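Local coordinates for protein probable ferredoxin-dependent nitrite reductase NirA (Mycobacterium tuberculosis, PDB 1ZJ8) that reduces sulfite to hydrogen sulfide with electrons from ferredoxin, using a siroheme and a [4Fe-4S] cluster, at residues 417-422 / 451-456; 241-246 / 326-331; 106-111 / 175-180. All blocks are in the same frame, centred on the assembly; numbering follows the deposited sequence.

In the fold
Along the chain the three contacts follow one another in series, with none nested in or crossing another. Contact 3 comes first: it closes a long loop by bringing the end of strand 104-109, in one of two antiparallel sheets, to strand 176-181, an edge of a mixed six-stranded sheet, beside the siroheme. Contact 2 reaches that same mixed sheet, joining the end of strand 236-243 to the other edge, strand 328-329, at the surface. Contact 1 closes last and most tightly in sequence, pairing helix 420-424 with helix 442-455 beside a second mixed sheet. Its centre lies about 31 Å from that of contact 3 and 43 Å from that of contact 2.

Contact 1 (417-422 / 451-456); sequences RPSHWR and ELERRL
Glu453 OE2 is gripped from the other segment by two donors, the Ser419 hydroxyl and the Arg422 guanidinium. Ser419 OG donates to Glu453 OE2 over 2.8 Å and meets its anti lone pair, the one turned away from the other carboxylate oxygen. Arg422 NH1 lies 3.0 Å from Glu453 OE2 on the syn side; this is a salt bridge in which the guanidinium and carboxylate planes are only 9° apart, although the N-H points rather obliquely at the oxygen (131°). The Arg422 chain is bent at chi3. Ser419 does double duty. With chi1 at 76°, OG sits between the backbone N and the carbonyl carbon, where it also accepts from Arg422 N at 3.2 Å and so forms the N-cap of helix 420-424. The Glu453 carboxylate thus lies beside the start of that helix, where the helix dipole would be expected to favour its negative charge. Next to this polar group comes an apolar patch built round Trp421. Leu452 CB stands over one face of its indole in a CH-pi contact, 4.1 Å from the centroid of the five-membered ring, while Leu452 CD1 reaches Trp421 CE3 at 4.0 Å. Farther round the ring system, Leu456 CD1 packs against Trp421 CZ2 and CE2, and each leucine side chain crosses the indole at about a right angle. On helix 442-455 itself, Arg455 NH2 bridges to Glu451 OE2 and has a second acidic partner in Asp534. Helix 532-545 packs on Leu452 through Ile536 and on Leu456 through Asp537 and Arg541, so both leucines touch it as well as Trp421 of helix 420-424, which leads into edge strand 425-427 of the mixed sheet.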
loop_
_atom_site.group_PDB
_atom_site.type_symbol
_atom_site.label_atom_id
_atom_site.label_comp_id
_atom_site.label_asym_id
_atom_site.label_seq_id
_atom_site.Cartn_x
_atom_site.Cartn_y
_atom_site.Cartn_z
ATOM N N ARG A 417 -11.038 -16.183 11.193
ATOM C CA ARG A 417 -11.491 -17.203 10.247
ATOM C C ARG A 417 -12.514 -16.599 9.295
ATOM O O ARG A 417 -13.708 -16.906 9.357
ATOM C CB ARG A 417 -12.125 -18.381 10.964
ATOM C CG ARG A 417 -11.185 -19.216 11.847
ATOM C CD ARG A 417 -12.055 -20.161 12.666
ATOM N NE ARG A 417 -11.396 -20.944 13.713
ATOM C CZ ARG A 417 -12.070 -21.776 14.532
ATOM N NH1 ARG A 417 -13.398 -21.915 14.408
ATOM N NH2 ARG A 417 -11.438 -22.475 15.482
ATOM N N PRO A 418 -12.055 -15.729 8.399
ATOM C CA PRO A 418 -13.005 -15.148 7.469
ATOM C C PRO A 418 -13.296 -16.073 6.308
ATOM O O PRO A 418 -12.554 -17.013 6.061
ATOM C CB PRO A 418 -12.278 -13.907 6.963
ATOM C CG PRO A 418 -10.834 -14.314 7.006
ATOM C CD PRO A 418 -10.683 -15.233 8.180
ATOM N N SER A 419 -14.369 -15.774 5.592
ATOM C CA SER A 419 -14.642 -16.395 4.311
ATOM C C SER A 419 -13.568 -15.953 3.324
ATOM O O SER A 419 -12.908 -14.932 3.536
ATOM C CB SER A 419 -16.030 -15.982 3.793
ATOM O OG SER A 419 -16.017 -14.655 3.274
ATOM N N HIS A 420 -13.397 -16.742 2.268
ATOM C CA HIS A 420 -12.501 -16.427 1.151
ATOM C C HIS A 420 -12.603 -14.978 0.747
ATOM O O HIS A 420 -11.604 -14.262 0.614
ATOM C CB HIS A 420 -12.914 -17.247 -0.089
ATOM C CG HIS A 420 -12.658 -18.704 0.053
ATOM N ND1 HIS A 420 -11.452 -19.282 -0.301
ATOM C CD2 HIS A 420 -13.425 -19.698 0.562
ATOM C CE1 HIS A 420 -11.494 -20.577 -0.029
ATOM N NE2 HIS A 420 -12.680 -20.855 0.496
ATOM N N TRP A 421 -13.858 -14.586 0.542
ATOM C CA TRP A 421 -14.237 -13.286 0.005
ATOM C C TRP A 421 -13.802 -12.162 0.886
ATOM O O TRP A 421 -13.182 -11.220 0.422
ATOM C CB TRP A 421 -15.757 -13.210 -0.184
ATOM C CG TRP A 421 -16.183 -14.300 -1.059
ATOM C CD1 TRP A 421 -16.930 -15.393 -0.723
ATOM C CD2 TRP A 421 -15.784 -14.481 -2.414
ATOM N NE1 TRP A 421 -17.056 -16.223 -1.807
ATOM C CE2 TRP A 421 -16.356 -15.691 -2.856
ATOM C CE3 TRP A 421 -14.991 -13.732 -3.300
ATOM C CZ2 TRP A 421 -16.167 -16.172 -4.134
ATOM C CZ3 TRP A 421 -14.819 -14.194 -4.580
ATOM C CH2 TRP A 421 -15.405 -15.410 -4.988
ATOM N N ARG A 422 -14.136 -12.251 2.162
ATOM C CA ARG A 422 -13.723 -11.215 3.109
ATOM C C ARG A 422 -12.207 -11.175 3.271
ATOM O O ARG A 422 -11.611 -10.126 3.473
ATOM C CB ARG A 422 -14.350 -11.488 4.459
ATOM C CG ARG A 422 -14.161 -10.401 5.479
ATOM C CD ARG A 422 -14.438 -10.983 6.845
ATOM N NE ARG A 422 -15.238 -10.097 7.675
ATOM C CZ ARG A 422 -16.537 -9.864 7.495
ATOM N NH1 ARG A 422 -17.239 -10.458 6.513
ATOM N NH2 ARG A 422 -17.143 -9.025 8.328
ATOM N N GLU A 451 -22.708 -9.965 0.529
ATOM C CA GLU A 451 -23.451 -10.455 -0.649
ATOM C C GLU A 451 -22.800 -11.716 -1.208
ATOM O O GLU A 451 -23.437 -12.766 -1.255
ATOM C CB GLU A 451 -23.556 -9.409 -1.764
ATOM C CG GLU A 451 -24.541 -9.831 -2.859
ATOM C CD GLU A 451 -24.617 -8.860 -4.027
ATOM O OE1 GLU A 451 -24.351 -7.647 -3.845
ATOM O OE2 GLU A 451 -24.937 -9.333 -5.140
ATOM N N LEU A 452 -21.522 -11.602 -1.581
ATOM C CA LEU A 452 -20.731 -12.717 -2.097
ATOM C C LEU A 452 -20.730 -13.903 -1.144
ATOM O O LEU A 452 -20.905 -15.046 -1.570
ATOM C CB LEU A 452 -19.293 -12.249 -2.345
ATOM C CG LEU A 452 -19.126 -11.220 -3.476
ATOM C CD1 LEU A 452 -17.685 -10.736 -3.617
ATOM C CD2 LEU A 452 -19.625 -11.789 -4.803
ATOM N N GLU A 453 -20.544 -13.622 0.145
ATOM C CA GLU A 453 -20.521 -14.656 1.167
ATOM C C GLU A 453 -21.769 -15.536 1.142
ATOM O O GLU A 453 -21.665 -16.752 1.095
ATOM C CB GLU A 453 -20.346 -14.016 2.542
ATOM C CG GLU A 453 -18.892 -13.821 2.947
ATOM C CD GLU A 453 -18.737 -12.997 4.223
ATOM O OE1 GLU A 453 -19.804 -12.551 4.734
ATOM O OE2 GLU A 453 -17.574 -12.801 4.701
ATOM N N ARG A 454 -22.942 -14.922 1.147
ATOM C CA ARG A 454 -24.211 -15.679 1.154
ATOM C C ARG A 454 -24.636 -16.135 -0.247
ATOM O O ARG A 454 -25.169 -17.228 -0.424
ATOM C CB ARG A 454 -25.339 -14.843 1.804
ATOM C CG ARG A 454 -25.765 -13.571 1.037
ATOM C CD ARG A 454 -26.743 -12.680 1.807
ATOM N NE ARG A 454 -26.862 -11.395 1.119
ATOM C CZ ARG A 454 -26.290 -10.245 1.492
ATOM N NH1 ARG A 454 -25.569 -10.149 2.612
ATOM N NH2 ARG A 454 -26.450 -9.164 0.738
ATOM N N ARG A 455 -24.366 -15.307 -1.245
ATOM C CA ARG A 455 -24.746 -15.618 -2.622
ATOM C C ARG A 455 -24.012 -16.833 -3.234
ATOM O O ARG A 455 -24.526 -17.478 -4.135
ATOM C CB ARG A 455 -24.519 -14.395 -3.512
ATOM C CG ARG A 455 -25.671 -14.105 -4.401
ATOM C CD ARG A 455 -25.264 -13.987 -5.833
ATOM N NE ARG A 455 -25.303 -12.606 -6.263
ATOM C CZ ARG A 455 -25.708 -12.218 -7.461
ATOM N NH1 ARG A 455 -26.116 -13.106 -8.359
ATOM N NH2 ARG A 455 -25.719 -10.932 -7.749
ATOM N N LEU A 456 -22.810 -17.121 -2.744
ATOM C CA LEU A 456 -21.977 -18.185 -3.257
ATOM C C LEU A 456 -21.658 -19.210 -2.186
ATOM O O LEU A 456 -20.706 -19.982 -2.324
ATOM C CB LEU A 456 -20.641 -17.617 -3.760
ATOM C CG LEU A 456 -20.660 -16.750 -5.013
ATOM C CD1 LEU A 456 -19.363 -15.983 -5.135
ATOM C CD2 LEU A 456 -20.894 -17.597 -6.246
#

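Contact 2 (241-246 / 326-331); sequences VNHPEH and PLIDGP
His243 reaches across to the backbone and proline of 329-331. From its CB, CG lies anti to the backbone N (chi1 -170°), and beyond it ND1 and CE1 are the ring atoms nearest the other segment. ND1 comes 3.8 Å from Gly330 CA, which meets the ring at its edge, and 3.7 Å from Pro331 CD, whose ring crosses the histidine at about a right angle. CE1 at the tip is nearest to Asp329 O; ND1 is 3.4 Å from Asp329 O, but at too poor an angle for a hydrogen bond. Glu245 CB lies in plane at the ring edge near CD2, NE2 is 4.0 Å from Asp329 O, and Pro244 CD covers one ring face. His246 adds a second imidazole, its CD2 edge 3.7 Å from Ile328 CG2. At the other end Val241 CG1 lies 3.9 Å from Pro331 O. Asp329 takes part through its backbone O, while its carboxylate leads away to a salt bridge with Arg315 of helix 311-323. Strands 236-243 and 328-329 are not neighbours in the mixed sheet: strands 249-254 and 266-272 come between, and Trp271 of the latter meets both histidine rings while its backbone pairs with Ile328.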
loop_
_atom_site.group_PDB
_atom_site.type_symbol
_atom_site.label_atom_id
_atom_site.label_comp_id
_atom_site.label_asym_id
_atom_site.label_seq_id
_atom_site.Cartn_x
_atom_site.Cartn_y
_atom_site.Cartn_z
ATOM N N VAL A 241 17.200 -14.217 1.745
ATOM C CA VAL A 241 17.669 -15.475 1.134
ATOM C C VAL A 241 18.982 -15.973 1.730
ATOM O O VAL A 241 19.846 -15.180 2.122
ATOM C CB VAL A 241 17.867 -15.385 -0.400
ATOM C CG1 VAL A 241 19.110 -14.548 -0.763
ATOM C CG2 VAL A 241 17.942 -16.805 -1.007
ATOM N N ASN A 242 19.134 -17.292 1.752
ATOM C CA ASN A 242 20.376 -17.924 2.185
ATOM C C ASN A 242 21.395 -17.996 1.068
ATOM O O ASN A 242 21.212 -18.762 0.119
ATOM C CB ASN A 242 20.078 -19.338 2.665
ATOM C CG ASN A 242 18.911 -19.375 3.600
ATOM O OD1 ASN A 242 18.985 -18.828 4.704
ATOM N ND2 ASN A 242 17.798 -19.975 3.154
ATOM N N HIS A 243 22.452 -17.188 1.154
ATOM C CA HIS A 243 23.552 -17.322 0.205
ATOM C C HIS A 243 24.258 -18.613 0.629
ATOM O O HIS A 243 24.506 -18.798 1.825
ATOM C CB HIS A 243 24.517 -16.123 0.217
ATOM C CG HIS A 243 25.499 -16.143 -0.917
ATOM N ND1 HIS A 243 25.243 -15.548 -2.133
ATOM C CD2 HIS A 243 26.709 -16.733 -1.041
ATOM C CE1 HIS A 243 26.261 -15.751 -2.947
ATOM N NE2 HIS A 243 27.160 -16.472 -2.308
ATOM N N PRO A 244 24.546 -19.524 -0.337
ATOM C CA PRO A 244 25.146 -20.808 0.032
ATOM C C PRO A 244 26.484 -20.655 0.717
ATOM O O PRO A 244 26.813 -21.458 1.584
ATOM C CB PRO A 244 25.296 -21.545 -1.303
ATOM C CG PRO A 244 25.247 -20.497 -2.332
ATOM C CD PRO A 244 24.344 -19.424 -1.795
ATOM N N GLU A 245 27.251 -19.641 0.326
ATOM C CA GLU A 245 28.508 -19.346 1.004
ATOM C C GLU A 245 28.347 -18.434 2.217
ATOM O O GLU A 245 28.926 -18.704 3.266
ATOM C CB GLU A 245 29.544 -18.766 0.031
ATOM C CG GLU A 245 30.954 -19.257 0.355
ATOM C CD GLU A 245 32.034 -18.286 -0.059
ATOM O OE1 GLU A 245 32.016 -17.842 -1.235
ATOM O OE2 GLU A 245 32.901 -17.971 0.802
ATOM N N HIS A 246 27.559 -17.368 2.077
ATOM C CA HIS A 246 27.596 -16.262 3.029
ATOM C C HIS A 246 26.449 -16.296 4.037
ATOM O O HIS A 246 26.416 -15.487 4.946
ATOM C CB HIS A 246 27.612 -14.919 2.289
ATOM C CG HIS A 246 28.823 -14.706 1.428
ATOM N ND1 HIS A 246 30.105 -14.993 1.854
ATOM C CD2 HIS A 246 28.950 -14.194 0.177
ATOM C CE1 HIS A 246 30.965 -14.680 0.900
ATOM N NE2 HIS A 246 30.290 -14.190 -0.127
ATOM N N PRO A 326 32.032 -3.299 -5.522
ATOM C CA PRO A 326 31.075 -4.244 -6.100
ATOM C C PRO A 326 30.080 -4.749 -5.046
ATOM O O PRO A 326 30.364 -4.665 -3.844
ATOM C CB PRO A 326 31.967 -5.383 -6.632
ATOM C CG PRO A 326 33.240 -5.278 -5.902
ATOM C CD PRO A 326 33.377 -3.888 -5.365
ATOM N N LEU A 327 28.912 -5.206 -5.508
ATOM C CA LEU A 327 27.993 -5.975 -4.684
ATOM C C LEU A 327 28.325 -7.424 -4.908
ATOM O O LEU A 327 28.775 -7.791 -5.992
ATOM C CB LEU A 327 26.554 -5.731 -5.095
ATOM C CG LEU A 327 26.024 -4.331 -4.822
ATOM C CD1 LEU A 327 24.675 -4.122 -5.501
ATOM C CD2 LEU A 327 25.916 -4.131 -3.323
ATOM N N ILE A 328 28.111 -8.238 -3.878
ATOM C CA ILE A 328 28.300 -9.679 -3.974
ATOM C C ILE A 328 27.150 -10.263 -4.809
ATOM O O ILE A 328 26.006 -9.849 -4.648
ATOM C CB ILE A 328 28.327 -10.333 -2.576
ATOM C CG1 ILE A 328 29.464 -9.747 -1.723
ATOM C CG2 ILE A 328 28.428 -11.868 -2.666
ATOM C CD1 ILE A 328 28.952 -8.849 -0.565
ATOM N N ASP A 329 27.466 -11.190 -5.717
ATOM C CA ASP A 329 26.458 -11.892 -6.510
ATOM C C ASP A 329 25.649 -12.799 -5.582
ATOM O O ASP A 329 26.184 -13.345 -4.611
ATOM C CB ASP A 329 27.106 -12.765 -7.602
ATOM C CG ASP A 329 27.644 -11.965 -8.797
ATOM O OD1 ASP A 329 27.376 -10.743 -8.952
ATOM O OD2 ASP A 329 28.342 -12.595 -9.611
ATOM N N GLY A 330 24.362 -12.969 -5.885
ATOM C CA GLY A 330 23.518 -13.851 -5.087
ATOM C C GLY A 330 22.383 -14.434 -5.891
ATOM O O GLY A 330 22.043 -13.929 -6.935
ATOM N N PRO A 331 21.802 -15.525 -5.394
ATOM C CA PRO A 331 20.610 -16.109 -6.000
ATOM C C PRO A 331 19.294 -15.439 -5.616
ATOM O O PRO A 331 19.222 -14.627 -4.677
ATOM C CB PRO A 331 20.611 -17.544 -5.446
ATOM C CG PRO A 331 21.235 -17.431 -4.107
ATOM C CD PRO A 331 22.261 -16.305 -4.222
#

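Contact 3 (106-111 / 175-180); sequences MMRVRC and CPRVVL. With SRM (siroheme), chain E.
The backbones near Arg110 and Val178 run 48° apart, with their CA atoms 6.0 Å from each other as the nearest pair. Arg110 is extended from CG to NE, and its NH1 gives a nearly straight bond (171°) of 3.2 Å to Pro176 O, which lies in the guanidinium plane. Val178 N lies over one face of that guanidinium, toward its rim, while a salt bridge from NE to Asp112 and a bond from NH1 to Thr169 O fix the group. The Arg110 and Val178 side chains slide past each other in opposite directions, Val178 CG1 4.0 Å from Arg110 CG and close to Cys111 N. On the siroheme side, Arg108 is bent at chi3 (-69°); a siroheme carboxylate lies over one face of its guanidinium, toward the rim, with NH1 3.0 Å from siroheme O2B. Gln145 and Ala171 O also hold this arginine. Arg177 NH1 approaches the edge of the same group, 3.2 Å from Arg108 NH1; both are donors, so the two like-charged groups form no bond. Arg177 in turn is held by Gly173 O and touches Lys218. Such a basic cluster beside the cofactor, where ferredoxin-like and 4Fe-4S family regions join, is consistent with the anion-binding pocket of siroheme sulfite reductases.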
loop_
_atom_site.group_PDB
_atom_site.type_symbol
_atom_site.label_atom_id
_atom_site.label_comp_id
_atom_site.label_asym_id
_atom_site.label_seq_id
_atom_site.Cartn_x
_atom_site.Cartn_y
_atom_site.Cartn_z
ATOM N N MET A 106 -7.343 14.323 4.633
ATOM C CA MET A 106 -6.909 12.984 4.954
ATOM C C MET A 106 -5.550 13.154 5.651
ATOM O O MET A 106 -4.691 13.910 5.173
ATOM C CB MET A 106 -6.735 12.153 3.679
ATOM C CG MET A 106 -6.308 10.687 3.912
ATOM S SD MET A 106 -4.518 10.424 4.223
ATOM C CE MET A 106 -3.897 10.386 2.531
ATOM N N MET A 107 -5.351 12.472 6.777
ATOM C CA MET A 107 -4.039 12.453 7.421
ATOM C C MET A 107 -3.524 11.015 7.568
ATOM O O MET A 107 -4.246 10.135 8.040
ATOM C CB MET A 107 -4.082 13.155 8.765
ATOM C CG MET A 107 -2.692 13.342 9.366
ATOM S SD MET A 107 -2.694 14.280 10.928
ATOM C CE MET A 107 -3.375 13.085 12.054
ATOM N N ARG A 108 -2.271 10.802 7.167
ATOM C CA ARG A 108 -1.682 9.469 7.015
ATOM C C ARG A 108 -0.574 9.276 8.034
ATOM O O ARG A 108 0.415 10.009 8.030
ATOM C CB ARG A 108 -1.100 9.322 5.595
ATOM C CG ARG A 108 -0.452 7.961 5.269
ATOM C CD ARG A 108 0.105 7.904 3.831
ATOM N NE ARG A 108 -0.957 7.912 2.822
ATOM C CZ ARG A 108 -0.756 7.856 1.504
ATOM N NH1 ARG A 108 0.464 7.784 0.983
ATOM N NH2 ARG A 108 -1.782 7.859 0.679
ATOM N N VAL A 109 -0.731 8.279 8.894
ATOM C CA VAL A 109 0.269 8.008 9.904
ATOM C C VAL A 109 1.278 7.009 9.370
ATOM O O VAL A 109 0.903 5.944 8.883
ATOM C CB VAL A 109 -0.352 7.455 11.192
ATOM C CG1 VAL A 109 0.712 7.309 12.270
ATOM C CG2 VAL A 109 -1.486 8.375 11.678
ATOM N N ARG A 110 2.559 7.368 9.470
ATOM C CA ARG A 110 3.661 6.537 8.994
ATOM C C ARG A 110 3.975 5.402 9.978
ATOM O O ARG A 110 4.319 5.670 11.141
ATOM C CB ARG A 110 4.887 7.421 8.829
ATOM C CG ARG A 110 6.000 6.787 8.071
ATOM C CD ARG A 110 7.329 7.476 8.305
ATOM N NE ARG A 110 8.340 6.765 7.539
ATOM C CZ ARG A 110 8.636 7.018 6.271
ATOM N NH1 ARG A 110 8.068 8.026 5.621
ATOM N NH2 ARG A 110 9.541 6.278 5.648
ATOM N N CYS A 111 3.854 4.155 9.520
ATOM C CA CYS A 111 4.094 2.986 10.356
ATOM C C CYS A 111 5.067 1.999 9.715
ATOM O O CYS A 111 4.689 0.868 9.362
ATOM C CB CYS A 111 2.784 2.258 10.610
ATOM S SG CYS A 111 1.525 3.255 11.369
ATOM N N CYS A 175 9.308 11.813 -2.156
ATOM C CA CYS A 175 10.221 11.376 -1.088
ATOM C C CYS A 175 9.861 9.948 -0.636
ATOM O O CYS A 175 8.834 9.418 -1.047
ATOM C CB CYS A 175 10.071 12.340 0.077
ATOM S SG CYS A 175 8.338 12.660 0.434
ATOM N N PRO A 176 10.707 9.309 0.188
ATOM C CA PRO A 176 10.432 7.910 0.601
ATOM C C PRO A 176 9.206 7.715 1.491
ATOM O O PRO A 176 9.067 8.357 2.550
ATOM C CB PRO A 176 11.711 7.485 1.348
ATOM C CG PRO A 176 12.758 8.484 0.943
ATOM C CD PRO A 176 11.994 9.777 0.731
ATOM N N ARG A 177 8.333 6.815 1.051
ATOM C CA ARG A 177 7.115 6.494 1.778
ATOM C C ARG A 177 7.470 5.454 2.822
ATOM O O ARG A 177 8.629 5.064 2.920
ATOM C CB ARG A 177 6.050 5.957 0.807
ATOM C CG ARG A 177 5.760 6.876 -0.390
ATOM C CD ARG A 177 5.400 8.275 0.110
ATOM N NE ARG A 177 4.939 9.190 -0.930
ATOM C CZ ARG A 177 3.723 9.183 -1.468
ATOM N NH1 ARG A 177 2.801 8.275 -1.117
ATOM N NH2 ARG A 177 3.437 10.085 -2.400
ATOM N N VAL A 178 6.475 5.012 3.595
ATOM C CA VAL A 178 6.641 3.862 4.497
ATOM C C VAL A 178 7.557 2.763 3.947
ATOM O O VAL A 178 7.441 2.350 2.806
ATOM C CB VAL A 178 5.297 3.129 4.799
ATOM C CG1 VAL A 178 4.672 3.619 6.066
ATOM C CG2 VAL A 178 4.352 3.224 3.633
ATOM N N VAL A 179 8.439 2.266 4.791
ATOM C CA VAL A 179 9.166 1.067 4.479
ATOM C C VAL A 179 8.328 -0.118 4.945
ATOM O O VAL A 179 7.991 -0.208 6.129
ATOM C CB VAL A 179 10.500 1.012 5.245
ATOM C CG1 VAL A 179 11.296 -0.240 4.828
ATOM C CG2 VAL A 179 11.310 2.301 5.050
ATOM N N LEU A 180 8.009 -1.032 4.029
ATOM C CA LEU A 180 7.214 -2.212 4.393
ATOM C C LEU A 180 8.072 -3.246 5.156
ATOM O O LEU A 180 9.287 -3.347 4.949
ATOM C CB LEU A 180 6.550 -2.825 3.155
ATOM C CG LEU A 180 5.762 -1.900 2.203
ATOM C CD1 LEU A 180 5.115 -2.714 1.067
ATOM C CD2 LEU A 180 4.720 -1.101 2.937
HETATM FE FE SRM E . -1.893 5.629 -3.474
HETATM C CHA SRM E . -2.524 8.687 -4.858
HETATM C CHB SRM E . -4.697 5.887 -1.661
HETATM C CHC SRM E . -1.261 2.735 -2.124
HETATM C CHD SRM E . -0.668 4.506 -6.503
HETATM N NA SRM E . -3.216 7.092 -3.151
HETATM C C1A SRM E . -3.252 8.324 -3.706
HETATM C C2A SRM E . -4.146 9.286 -2.986
HETATM C CMA SRM E . -3.329 10.133 -2.059
HETATM C CDA SRM E . -5.027 10.071 -3.918
HETATM C CEA SRM E . -4.698 11.498 -4.223
HETATM O O3A SRM E . -3.631 11.753 -4.789
HETATM O O4A SRM E . -5.475 12.412 -3.910
HETATM C C3A SRM E . -5.008 8.333 -2.229
HETATM C CAA SRM E . -5.362 8.779 -0.850
HETATM C CBA SRM E . -6.650 9.534 -1.050
HETATM C CCA SRM E . -7.533 9.408 0.149
HETATM O O1A SRM E . -7.611 8.304 0.729
HETATM O O2A SRM E . -8.149 10.427 0.545
HETATM C C4A SRM E . -4.270 7.042 -2.328
HETATM N NB SRM E . -2.746 4.601 -2.031
HETATM C C1B SRM E . -3.861 4.824 -1.332
HETATM C C2B SRM E . -4.102 3.870 -0.195
HETATM C CMB SRM E . -4.654 4.511 1.047
HETATM C CDB SRM E . -5.084 2.853 -0.672
HETATM C CEB SRM E . -5.509 1.789 0.276
HETATM O O3B SRM E . -6.673 1.717 0.726
HETATM O O4B SRM E . -4.651 0.973 0.612
HETATM C C3B SRM E . -2.713 3.282 -0.071
HETATM C CAB SRM E . -1.854 4.115 0.845
HETATM C CBB SRM E . -0.745 3.313 1.456
HETATM C CCB SRM E . 0.217 4.217 2.170
HETATM O O1B SRM E . 0.203 4.310 3.395
HETATM O O2B SRM E . 1.060 4.861 1.554
HETATM C C4B SRM E . -2.192 3.536 -1.460
HETATM N NC SRM E . -1.247 3.954 -4.191
HETATM C C1C SRM E . -0.868 2.896 -3.445
HETATM C C2C SRM E . -0.396 1.827 -4.194
HETATM C CDC SRM E . -0.134 0.417 -3.782
HETATM C CEC SRM E . 1.165 0.013 -3.204
HETATM O O3C SRM E . 2.005 0.883 -2.879
HETATM O O4C SRM E . 1.345 -1.208 -3.089
HETATM C C3C SRM E . -0.291 2.355 -5.446
HETATM C CAC SRM E . 0.215 1.492 -6.555
HETATM C CBC SRM E . 1.669 1.073 -6.595
HETATM C CCC SRM E . 2.494 2.221 -7.148
HETATM O O1C SRM E . 2.677 3.265 -6.465
HETATM O O2C SRM E . 2.952 2.082 -8.311
HETATM C C4C SRM E . -0.742 3.650 -5.410
HETATM N ND SRM E . -1.336 6.532 -5.198
HETATM C C1D SRM E . -1.054 5.845 -6.316
HETATM C C2D SRM E . -1.210 6.698 -7.426
HETATM C CAD SRM E . -0.422 6.521 -8.712
HETATM C CBD SRM E . 0.877 7.251 -8.862
HETATM C CCD SRM E . 1.799 7.054 -10.031
HETATM O O1D SRM E . 2.919 6.551 -9.786
HETATM O O2D SRM E . 1.456 7.377 -11.199
HETATM C C3D SRM E . -1.599 7.928 -6.924
HETATM C CDD SRM E . -1.456 9.241 -7.645
HETATM C CED SRM E . -0.138 9.971 -7.775
HETATM O O3D SRM E . 0.841 9.652 -7.099
HETATM O O4D SRM E . -0.002 10.914 -8.568
HETATM C C4D SRM E . -1.671 7.812 -5.545
#